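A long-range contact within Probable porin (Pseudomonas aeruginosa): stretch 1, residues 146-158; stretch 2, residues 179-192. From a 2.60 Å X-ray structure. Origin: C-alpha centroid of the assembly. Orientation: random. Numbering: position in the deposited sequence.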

# COMPACT_ATOMS: atom_id res chain seq x y z
N ILE A 146 13.09 -7.76 23.12
CA ILE A 146 14.39 -8.36 22.80
C ILE A 146 15.09 -7.59 21.69
O ILE A 146 14.47 -7.18 20.70
CB ILE A 146 14.23 -9.80 22.33
CG1 ILE A 146 13.13 -10.49 23.13
CG2 ILE A 146 15.55 -10.54 22.43
CD1 ILE A 146 13.48 -10.72 24.56
N ALA A 147 16.40 -7.40 21.84
CA ALA A 147 17.19 -6.75 20.80
C ALA A 147 17.18 -7.59 19.52
O ALA A 147 17.49 -8.79 19.54
CB ALA A 147 18.60 -6.52 21.28
N GLY A 148 16.81 -6.97 18.39
CA GLY A 148 16.77 -7.67 17.12
C GLY A 148 15.38 -8.19 16.77
O GLY A 148 15.06 -8.42 15.60
N LEU A 149 14.54 -8.38 17.79
CA LEU A 149 13.27 -9.05 17.59
C LEU A 149 12.10 -8.09 17.71
O LEU A 149 12.10 -7.19 18.56
CB LEU A 149 13.12 -10.20 18.58
CG LEU A 149 11.84 -11.03 18.46
CD1 LEU A 149 11.79 -11.70 17.10
CD2 LEU A 149 11.76 -12.05 19.59
N THR A 150 11.11 -8.27 16.84
CA THR A 150 9.90 -7.47 16.90
C THR A 150 8.72 -8.41 16.75
O THR A 150 8.60 -9.14 15.76
CB THR A 150 9.86 -6.41 15.80
OG1 THR A 150 11.01 -5.57 15.89
CG2 THR A 150 8.61 -5.55 15.95
N LEU A 151 7.84 -8.39 17.76
CA LEU A 151 6.68 -9.26 17.75
C LEU A 151 5.43 -8.44 17.48
O LEU A 151 5.31 -7.31 17.96
CB LEU A 151 6.57 -10.03 19.07
CG LEU A 151 7.76 -10.94 19.40
CD1 LEU A 151 7.78 -11.20 20.89
CD2 LEU A 151 7.69 -12.24 18.63
N HIS A 152 4.52 -9.01 16.69
CA HIS A 152 3.30 -8.33 16.29
C HIS A 152 2.08 -9.18 16.57
O HIS A 152 2.08 -10.39 16.32
CB HIS A 152 3.30 -8.06 14.79
CG HIS A 152 4.49 -7.28 14.33
ND1 HIS A 152 4.48 -5.90 14.22
CD2 HIS A 152 5.72 -7.67 13.94
CE1 HIS A 152 5.65 -5.48 13.78
NE2 HIS A 152 6.43 -6.54 13.60
N GLY A 153 1.03 -8.53 17.05
CA GLY A 153 -0.27 -9.17 17.20
C GLY A 153 -1.36 -8.12 17.06
O GLY A 153 -1.16 -6.94 17.40
N GLY A 154 -2.51 -8.53 16.55
CA GLY A 154 -3.64 -7.63 16.49
C GLY A 154 -4.88 -8.26 15.88
O GLY A 154 -4.83 -9.38 15.34
N GLN A 155 -5.98 -7.52 15.98
CA GLN A 155 -7.25 -7.93 15.39
C GLN A 155 -7.94 -6.72 14.77
O GLN A 155 -8.08 -5.68 15.41
CB GLN A 155 -8.16 -8.60 16.45
CG GLN A 155 -9.65 -8.52 16.12
CD GLN A 155 -10.54 -9.21 17.15
OE1 GLN A 155 -11.60 -8.68 17.52
NE2 GLN A 155 -10.13 -10.40 17.60
N MET A 156 -8.36 -6.86 13.53
CA MET A 156 -9.11 -5.80 12.87
C MET A 156 -10.55 -6.27 12.71
O MET A 156 -10.79 -7.47 12.55
CB MET A 156 -8.49 -5.51 11.50
CG MET A 156 -7.80 -4.18 11.42
SD MET A 156 -6.42 -4.08 12.53
CE MET A 156 -5.73 -2.49 12.14
N ARG A 157 -11.50 -5.34 12.75
CA ARG A 157 -12.92 -5.68 12.61
C ARG A 157 -13.57 -5.08 11.39
O ARG A 157 -14.51 -5.67 10.84
CB ARG A 157 -13.70 -5.28 13.86
CG ARG A 157 -13.08 -5.88 15.08
CD ARG A 157 -13.96 -5.83 16.28
NE ARG A 157 -13.49 -6.84 17.21
CZ ARG A 157 -14.12 -7.20 18.31
NH1 ARG A 157 -15.27 -6.63 18.64
NH2 ARG A 157 -13.59 -8.15 19.08
N SER A 158 -13.09 -3.92 10.98
CA SER A 158 -13.62 -3.24 9.81
C SER A 158 -12.55 -2.38 9.15
O SER A 158 -11.48 -2.13 9.73
CB SER A 158 -14.74 -2.33 10.24
OG SER A 158 -14.16 -1.21 10.85
N PHE A 179 -18.08 -11.77 3.98
CA PHE A 179 -17.45 -10.76 4.84
C PHE A 179 -16.99 -11.33 6.18
O PHE A 179 -17.45 -12.40 6.59
CB PHE A 179 -18.40 -9.58 5.07
CG PHE A 179 -18.65 -8.75 3.84
CD1 PHE A 179 -17.84 -7.65 3.55
CD2 PHE A 179 -19.67 -9.06 2.95
CE1 PHE A 179 -18.06 -6.87 2.38
CE2 PHE A 179 -19.90 -8.28 1.78
CZ PHE A 179 -19.08 -7.19 1.50
N SER A 180 -16.11 -10.60 6.87
CA SER A 180 -15.73 -11.01 8.22
C SER A 180 -15.62 -9.87 9.22
O SER A 180 -15.16 -8.78 8.88
CB SER A 180 -14.42 -11.79 8.20
OG SER A 180 -14.21 -12.43 9.45
N ASP A 181 -16.03 -10.16 10.45
CA ASP A 181 -15.84 -9.33 11.63
C ASP A 181 -14.42 -9.40 12.14
O ASP A 181 -13.95 -8.51 12.83
CB ASP A 181 -16.67 -9.88 12.80
CG ASP A 181 -18.08 -9.40 12.80
OD1 ASP A 181 -18.89 -9.97 12.04
OD2 ASP A 181 -18.39 -8.48 13.58
N ARG A 182 -13.74 -10.50 11.85
CA ARG A 182 -12.53 -10.77 12.60
C ARG A 182 -11.33 -11.11 11.74
O ARG A 182 -11.28 -12.14 11.05
CB ARG A 182 -12.82 -11.87 13.65
CG ARG A 182 -12.69 -11.39 15.10
CD ARG A 182 -13.95 -11.55 15.91
NE ARG A 182 -14.55 -10.25 16.20
CZ ARG A 182 -15.73 -10.08 16.79
NH1 ARG A 182 -16.44 -11.13 17.16
NH2 ARG A 182 -16.19 -8.87 17.01
N PHE A 183 -10.34 -10.21 11.78
CA PHE A 183 -9.06 -10.47 11.13
C PHE A 183 -7.96 -10.50 12.19
O PHE A 183 -7.59 -9.44 12.72
CB PHE A 183 -8.76 -9.41 10.07
CG PHE A 183 -7.42 -9.59 9.38
CD1 PHE A 183 -7.25 -10.57 8.40
CD2 PHE A 183 -6.33 -8.80 9.72
CE1 PHE A 183 -5.99 -10.74 7.76
CE2 PHE A 183 -5.08 -8.95 9.07
CZ PHE A 183 -4.91 -9.93 8.09
N ASP A 184 -7.45 -11.70 12.50
CA ASP A 184 -6.43 -11.89 13.54
C ASP A 184 -5.08 -12.23 12.94
O ASP A 184 -4.98 -13.06 12.02
CB ASP A 184 -6.86 -13.01 14.50
CG ASP A 184 -8.11 -12.67 15.29
OD1 ASP A 184 -8.05 -11.77 16.14
OD2 ASP A 184 -9.16 -13.32 15.06
N TYR A 185 -4.03 -11.60 13.45
CA TYR A 185 -2.68 -11.89 12.96
C TYR A 185 -1.64 -11.99 14.08
O TYR A 185 -1.85 -11.54 15.21
CB TYR A 185 -2.23 -10.82 11.96
CG TYR A 185 -2.01 -9.45 12.58
CD1 TYR A 185 -3.08 -8.58 12.79
CD2 TYR A 185 -0.75 -9.04 12.97
CE1 TYR A 185 -2.87 -7.31 13.37
CE2 TYR A 185 -0.54 -7.78 13.54
CZ TYR A 185 -1.60 -6.93 13.74
OH TYR A 185 -1.37 -5.69 14.30
N LEU A 186 -0.51 -12.59 13.73
CA LEU A 186 0.65 -12.67 14.60
C LEU A 186 1.88 -12.55 13.71
O LEU A 186 1.91 -13.11 12.60
CB LEU A 186 0.69 -14.01 15.33
CG LEU A 186 -0.32 -14.16 16.46
CD1 LEU A 186 -0.37 -15.61 16.92
CD2 LEU A 186 0.07 -13.24 17.59
N GLY A 187 2.88 -11.82 14.18
CA GLY A 187 4.08 -11.65 13.39
C GLY A 187 5.34 -11.59 14.23
O GLY A 187 5.32 -11.09 15.35
N ALA A 188 6.43 -12.10 13.67
CA ALA A 188 7.73 -12.05 14.33
C ALA A 188 8.77 -11.66 13.30
O ALA A 188 8.75 -12.13 12.15
CB ALA A 188 8.08 -13.40 14.93
N GLU A 189 9.68 -10.78 13.69
CA GLU A 189 10.69 -10.30 12.77
C GLU A 189 12.02 -10.19 13.46
O GLU A 189 12.15 -9.46 14.44
CB GLU A 189 10.30 -8.94 12.21
CG GLU A 189 9.39 -9.02 11.03
CD GLU A 189 8.98 -7.67 10.53
OE1 GLU A 189 9.01 -6.71 11.34
OE2 GLU A 189 8.65 -7.55 9.33
N TYR A 190 13.00 -10.92 12.95
CA TYR A 190 14.31 -10.93 13.57
C TYR A 190 15.38 -10.33 12.67
O TYR A 190 15.61 -10.81 11.55
CB TYR A 190 14.69 -12.34 13.99
CG TYR A 190 15.90 -12.37 14.87
CD1 TYR A 190 15.95 -11.62 16.04
CD2 TYR A 190 16.99 -13.17 14.56
CE1 TYR A 190 17.05 -11.64 16.87
CE2 TYR A 190 18.11 -13.20 15.39
CZ TYR A 190 18.13 -12.44 16.54
OH TYR A 190 19.22 -12.47 17.36
N ARG A 191 16.03 -9.29 13.16
CA ARG A 191 17.07 -8.59 12.41
C ARG A 191 18.42 -8.92 13.02
O ARG A 191 18.58 -8.91 14.23
CB ARG A 191 16.81 -7.09 12.43
CG ARG A 191 17.77 -6.27 11.58
CD ARG A 191 17.30 -4.83 11.44
NE ARG A 191 16.12 -4.72 10.57
N PHE A 192 19.40 -9.21 12.17
CA PHE A 192 20.72 -9.66 12.61
C PHE A 192 21.82 -9.31 11.60
O PHE A 192 21.61 -8.47 10.72
CB PHE A 192 20.69 -11.16 12.93
CG PHE A 192 20.28 -12.03 11.76
CD1 PHE A 192 18.97 -12.03 11.30
CD2 PHE A 192 21.20 -12.87 11.15
CE1 PHE A 192 18.58 -12.83 10.22
CE2 PHE A 192 20.83 -13.68 10.07
CZ PHE A 192 19.52 -13.66 9.61
O HOH W 1 0.95 -5.26 15.27

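Strands 149-158 and 183-192 run antiparallel, their N-to-C axes 174° apart and 4.4 Å at closest approach. The register follows from paired backbone hydrogen bonds. His152 N donates to Gly187 O at 2.6 Å and Gly187 N returns to His152 O at 2.7 Å; Met156 N to Phe183 O (2.8 Å) and Phe183 N to Met156 O (2.9 Å) repeat the pattern. At Gly154 the pair is uneven: Tyr185 N reaches Gly154 O at 3.0 Å, whereas Gly154 N to Tyr185 O, at 3.4 Å, is weak. Between these pairs CA-H...O contacts fill in, such as Gln155 CA to Phe183 O at 3.1 Å.

Among polar side chains, Gln155 NE2 donates to Asp184 OD1 (2.9 Å, 158°), while Gln155 OE1 accepts from Arg157 NE at 2.7 Å. Arg157 NH1 and Arg182 NH2 lie 2.9 Å apart; both are donors of like charge, so this approach is no hydrogen bond. His152 NE2 to Glu189 OE1, at 3.4 Å, is weak.

Aromatic packing centres on Tyr185, whose ring lays one face over Gly154 N. An ideal CB on Gly154 would sit 2.4 Å from Tyr185 OH, a clash, so the absent side chain leaves space for the phenol. Apolar contact is modest: Leu151 CD2 meets Ala188 CB at 3.9 Å.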